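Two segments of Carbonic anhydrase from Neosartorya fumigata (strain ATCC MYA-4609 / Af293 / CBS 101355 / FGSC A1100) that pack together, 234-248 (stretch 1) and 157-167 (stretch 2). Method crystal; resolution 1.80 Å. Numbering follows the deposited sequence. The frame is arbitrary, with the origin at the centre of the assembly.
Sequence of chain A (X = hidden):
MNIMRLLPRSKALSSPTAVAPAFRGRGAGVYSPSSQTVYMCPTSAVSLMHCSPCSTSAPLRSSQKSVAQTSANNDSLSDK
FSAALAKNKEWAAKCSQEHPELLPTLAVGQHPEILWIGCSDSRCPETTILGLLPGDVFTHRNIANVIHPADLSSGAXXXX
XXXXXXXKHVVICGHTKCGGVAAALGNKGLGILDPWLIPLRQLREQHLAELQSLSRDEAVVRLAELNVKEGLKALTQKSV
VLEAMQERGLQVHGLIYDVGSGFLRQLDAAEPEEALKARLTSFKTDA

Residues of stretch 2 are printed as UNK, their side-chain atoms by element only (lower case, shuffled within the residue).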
# COMPACT_ATOMS: atom_id res chain seq x y z
N ALA A 234 -6.05 14.36 -7.92
CA ALA A 234 -6.04 13.29 -6.90
C ALA A 234 -6.07 13.92 -5.51
O ALA A 234 -6.75 13.40 -4.62
CB ALA A 234 -4.83 12.42 -7.08
N LEU A 235 -5.33 15.02 -5.31
CA LEU A 235 -5.23 15.71 -4.01
C LEU A 235 -6.62 16.21 -3.62
O LEU A 235 -6.98 16.06 -2.44
CB LEU A 235 -4.23 16.86 -4.17
CG LEU A 235 -4.11 17.82 -3.02
CD1 LEU A 235 -3.50 17.11 -1.80
CD2 LEU A 235 -3.22 18.99 -3.44
N THR A 236 -7.39 16.76 -4.57
CA THR A 236 -8.73 17.31 -4.28
C THR A 236 -9.81 16.22 -4.19
O THR A 236 -10.88 16.55 -3.69
CB THR A 236 -9.10 18.40 -5.29
OG1 THR A 236 -9.09 17.88 -6.62
CG2 THR A 236 -8.16 19.58 -5.23
N GLN A 237 -9.52 14.98 -4.60
CA GLN A 237 -10.43 13.81 -4.43
C GLN A 237 -10.24 13.21 -3.04
O GLN A 237 -10.10 11.98 -2.92
CB GLN A 237 -10.22 12.79 -5.54
CG GLN A 237 -10.67 13.33 -6.89
CD GLN A 237 -10.42 12.38 -8.04
OE1 GLN A 237 -9.41 11.68 -8.07
NE2 GLN A 237 -11.31 12.37 -9.02
N LYS A 238 -10.13 14.07 -2.05
CA LYS A 238 -9.93 13.71 -0.64
C LYS A 238 -10.82 14.65 0.15
O LYS A 238 -10.67 15.89 -0.00
CB LYS A 238 -8.48 13.88 -0.23
CG LYS A 238 -7.52 12.96 -0.96
CD LYS A 238 -6.09 13.09 -0.46
CE LYS A 238 -5.11 12.35 -1.37
NZ LYS A 238 -5.43 10.91 -1.42
N SER A 239 -11.68 14.10 0.98
CA SER A 239 -12.64 14.91 1.77
C SER A 239 -11.87 15.94 2.62
O SER A 239 -12.34 17.11 2.71
CB SER A 239 -13.53 14.06 2.62
OG SER A 239 -14.60 14.87 3.11
N VAL A 240 -10.72 15.56 3.19
CA VAL A 240 -10.00 16.48 4.12
C VAL A 240 -9.59 17.74 3.37
O VAL A 240 -9.67 18.88 3.97
CB VAL A 240 -8.82 15.80 4.85
CG1 VAL A 240 -7.70 15.39 3.90
CG2 VAL A 240 -8.26 16.68 5.94
N VAL A 241 -9.16 17.61 2.12
CA VAL A 241 -8.76 18.76 1.28
C VAL A 241 -10.00 19.57 0.89
O VAL A 241 -9.96 20.82 1.02
CB VAL A 241 -7.96 18.29 0.05
CG1 VAL A 241 -7.65 19.43 -0.90
CG2 VAL A 241 -6.68 17.58 0.50
N LEU A 242 -11.03 18.92 0.37
CA LEU A 242 -12.27 19.65 -0.07
C LEU A 242 -12.85 20.44 1.11
O LEU A 242 -13.24 21.61 0.89
CB LEU A 242 -13.29 18.66 -0.63
CG LEU A 242 -12.88 18.01 -1.95
CD1 LEU A 242 -13.73 16.79 -2.23
CD2 LEU A 242 -12.94 19.00 -3.09
N GLU A 243 -12.89 19.85 2.29
CA GLU A 243 -13.39 20.51 3.53
C GLU A 243 -12.58 21.80 3.78
O GLU A 243 -13.18 22.87 4.05
CB GLU A 243 -13.29 19.58 4.74
CG GLU A 243 -14.24 18.39 4.75
CD GLU A 243 -13.80 17.30 5.73
OE1 GLU A 243 -13.09 17.66 6.73
OE2 GLU A 243 -14.08 16.10 5.49
N ALA A 244 -11.25 21.74 3.70
CA ALA A 244 -10.34 22.88 3.98
C ALA A 244 -10.50 23.95 2.89
O ALA A 244 -10.36 25.16 3.20
CB ALA A 244 -8.90 22.42 4.08
N MET A 245 -10.74 23.54 1.65
CA MET A 245 -10.94 24.51 0.55
C MET A 245 -12.23 25.31 0.83
O MET A 245 -12.19 26.53 0.68
CB MET A 245 -11.00 23.81 -0.80
CG MET A 245 -9.66 23.24 -1.19
SD MET A 245 -9.79 22.21 -2.63
CE MET A 245 -9.61 23.43 -3.93
N GLN A 246 -13.30 24.67 1.27
CA GLN A 246 -14.60 25.33 1.62
C GLN A 246 -14.50 26.14 2.93
O GLN A 246 -15.02 27.28 2.97
CB GLN A 246 -15.68 24.27 1.74
CG GLN A 246 -16.00 23.58 0.43
CD GLN A 246 -17.32 22.86 0.56
OE1 GLN A 246 -18.27 23.17 -0.15
NE2 GLN A 246 -17.39 21.90 1.47
N GLU A 247 -13.87 25.58 3.96
CA GLU A 247 -13.83 26.15 5.32
C GLU A 247 -12.86 27.35 5.41
O GLU A 247 -13.23 28.34 6.12
CB GLU A 247 -13.46 25.07 6.34
CG GLU A 247 -13.24 25.64 7.73
CD GLU A 247 -11.79 25.92 8.13
OE1 GLU A 247 -10.89 25.10 7.76
OE2 GLU A 247 -11.53 26.90 8.89
N ARG A 248 -11.68 27.31 4.79
CA ARG A 248 -10.66 28.36 5.02
C ARG A 248 -9.95 28.79 3.74
O ARG A 248 -8.96 29.52 3.85
CB ARG A 248 -9.66 27.95 6.09
CG ARG A 248 -8.79 26.73 5.77
CD ARG A 248 -7.44 26.80 6.50
NE ARG A 248 -6.55 25.70 6.14
CZ ARG A 248 -6.73 24.44 6.54
NH1 ARG A 248 -7.80 24.12 7.25
NH2 ARG A 248 -5.92 23.46 6.17
N UNK A 157 0.48 12.13 5.20
CA UNK A 157 1.08 13.49 5.16
C UNK A 157 -0.03 14.52 4.94
O UNK A 157 -0.04 15.56 5.64
c UNK A 157 2.49 15.04 3.77
c UNK A 157 3.40 12.77 4.49
c UNK A 157 2.16 13.58 4.08
N UNK A 158 -0.90 14.27 3.97
CA UNK A 158 -1.95 15.26 3.58
C UNK A 158 -2.92 15.42 4.76
O UNK A 158 -3.23 16.58 5.10
c UNK A 158 -2.65 14.81 2.29
c UNK A 158 -2.02 14.18 -0.11
c UNK A 158 -1.67 14.93 1.13
c UNK A 158 -3.96 15.58 2.09
N UNK A 159 -3.31 14.33 5.41
CA UNK A 159 -4.21 14.38 6.58
C UNK A 159 -3.56 15.23 7.68
O UNK A 159 -4.25 16.13 8.24
o UNK A 159 -7.36 13.41 7.14
c UNK A 159 -6.81 13.35 8.23
o UNK A 159 -7.36 13.63 9.28
c UNK A 159 -4.53 12.97 7.05
c UNK A 159 -5.35 12.89 8.32
N UNK A 160 -2.29 14.97 7.99
CA UNK A 160 -1.59 15.67 9.10
C UNK A 160 -1.46 17.16 8.75
O UNK A 160 -1.83 18.01 9.59
c UNK A 160 1.40 16.21 13.16
c UNK A 160 -0.25 15.03 9.39
c UNK A 160 0.32 15.46 10.71
c UNK A 160 1.54 17.04 12.06
c UNK A 160 0.21 14.63 11.81
c UNK A 160 1.02 16.64 10.84
c UNK A 160 0.73 15.02 13.04
N UNK A 161 -1.01 17.49 7.54
CA UNK A 161 -0.76 18.88 7.14
C UNK A 161 -2.10 19.65 7.14
O UNK A 161 -2.14 20.81 7.60
c UNK A 161 -0.12 18.95 5.80
N UNK A 162 -3.13 19.08 6.53
CA UNK A 162 -4.39 19.81 6.25
C UNK A 162 -5.24 19.89 7.52
O UNK A 162 -5.69 21.00 7.87
c UNK A 162 -6.47 19.95 4.87
c UNK A 162 -4.33 19.34 3.80
c UNK A 162 -5.15 19.23 5.06
N UNK A 163 -5.43 18.78 8.23
CA UNK A 163 -6.36 18.77 9.38
C UNK A 163 -5.64 19.28 10.63
O UNK A 163 -6.24 20.08 11.38
c UNK A 163 -8.65 16.01 10.94
n UNK A 163 -11.19 15.83 8.27
c UNK A 163 -6.95 17.39 9.64
n UNK A 163 -9.39 15.66 9.73
c UNK A 163 -10.58 16.20 9.38
c UNK A 163 -7.92 17.33 10.82
n UNK A 163 -11.14 17.14 10.13
N UNK A 164 -4.41 18.82 10.89
CA UNK A 164 -3.74 19.04 12.19
C UNK A 164 -2.90 20.33 12.14
O UNK A 164 -3.08 21.15 13.03
n UNK A 164 -4.83 16.67 13.89
c UNK A 164 -5.56 15.56 13.86
c UNK A 164 -3.95 16.66 12.84
n UNK A 164 -5.19 14.85 12.78
c UNK A 164 -3.00 17.78 12.61
c UNK A 164 -4.20 15.54 12.14
N UNK A 165 -2.08 20.57 11.12
CA UNK A 165 -1.29 21.82 11.07
C UNK A 165 -2.10 22.94 10.39
O UNK A 165 -1.66 24.09 10.49
c UNK A 165 0.94 20.51 10.99
c UNK A 165 0.02 21.53 10.32
c UNK A 165 2.21 20.31 10.16
c UNK A 165 1.28 20.90 12.43
N UNK A 166 -3.18 22.63 9.69
CA UNK A 166 -4.03 23.62 8.99
C UNK A 166 -3.19 24.49 8.06
O UNK A 166 -3.31 25.75 8.06
n UNK A 166 -9.01 26.64 10.26
c UNK A 166 -8.48 25.52 10.74
n UNK A 166 -9.15 24.38 10.64
c UNK A 166 -4.83 24.44 10.01
c UNK A 166 -6.58 24.40 11.87
n UNK A 166 -7.28 25.55 11.32
c UNK A 166 -5.84 23.61 10.79
N UNK A 167 -2.39 23.86 7.20
CA UNK A 167 -1.64 24.61 6.18
C UNK A 167 -2.63 25.39 5.32
O UNK A 167 -3.78 24.93 5.12
c UNK A 167 0.32 23.02 6.17
c UNK A 167 -0.76 23.67 5.33
c UNK A 167 -1.57 22.60 4.61
O HOH W 1 -8.90 21.68 7.89

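Position 157 carries three side-chain carbons, one bearing the other two, and lies out of reach of stretch 1; this beta-branched group is Val157. Position 158 has four carbons forked at the first, with one arm two carbons long. The tip of that arm touches Leu235 and Lys238, and the short arm packs on Val240 and Val241. The residue is Ile158. Ile158 CD1 lies 3.7 Å from Leu235 CD1 and 3.8 Å from Lys238 CE, and Ile158 CG2 is 3.7 Å from Val241 CG2.

At position 159 three carbons end in a pair of oxygens, one of which comes against Val240; this is Glu159. CA to CB points sideways, but the end comes nearer, with Glu159 OE1 3.6 Å from Val240 CG2. Position 160 shows one carbon and a ring of six carbons; CA to CB points away from stretch 1 and the side chain makes no contact with it: Phe160. Position 161 has a single side-chain carbon and no contact, hence Ala161.

Position 162 again has one carbon carrying two, now pointing toward stretch 1 and touching Val240, Val241 and Ala244. This is Val162; its CG1 lies 3.6 Å from Ala244 CB and 3.9 Å from Val240 CG2. At position 163 three carbons and a nitrogen lead to a carbon with two more nitrogens, a guanidinium that reaches Glu243. In Arg163, NE bonds to Glu159 OE2 at 2.9 Å, while NH2 donates to Glu243 OE1 at 3.1 Å, so one arginine joins two carboxylates in salt bridges.

Position 164 bears one carbon and a five-membered ring of three carbons and two nitrogens, His164, which makes no contact. Position 165 has four carbons forked at the second; it is Leu165, and its end leads away. Position 166 repeats the guanidinium pattern and meets Glu247. As Arg166, it adopts positive phi just past the helix, and its NH2 donates to Glu247 OE2 at 2.9 Å in a salt bridge. Position 167 has one carbon carrying two, with CA to CB pointing away: Val167, which engages stretch 1 through its backbone oxygen.

The contact combines an apolar centre with polar closure. The helices run at 23°, their axes approaching to 9.6 Å, and Val240 fits as a knob among Ile158, Glu159, Val162 and Arg163. Arg248 then fastens the C-terminal end: its NH2 donates to Val162 O at 3.0 Å and Val167 O at 2.8 Å, both near the guanidinium plane. A water bridges Arg248 NH1 and Val162 O. Although Arg248 NH1 comes within 3.7 Å of Arg166 NH1, Glu247 forms salt bridges with both arginines and so offsets their like charge.

Stretch 2, residues 157-167: VIEFAVRHLRV
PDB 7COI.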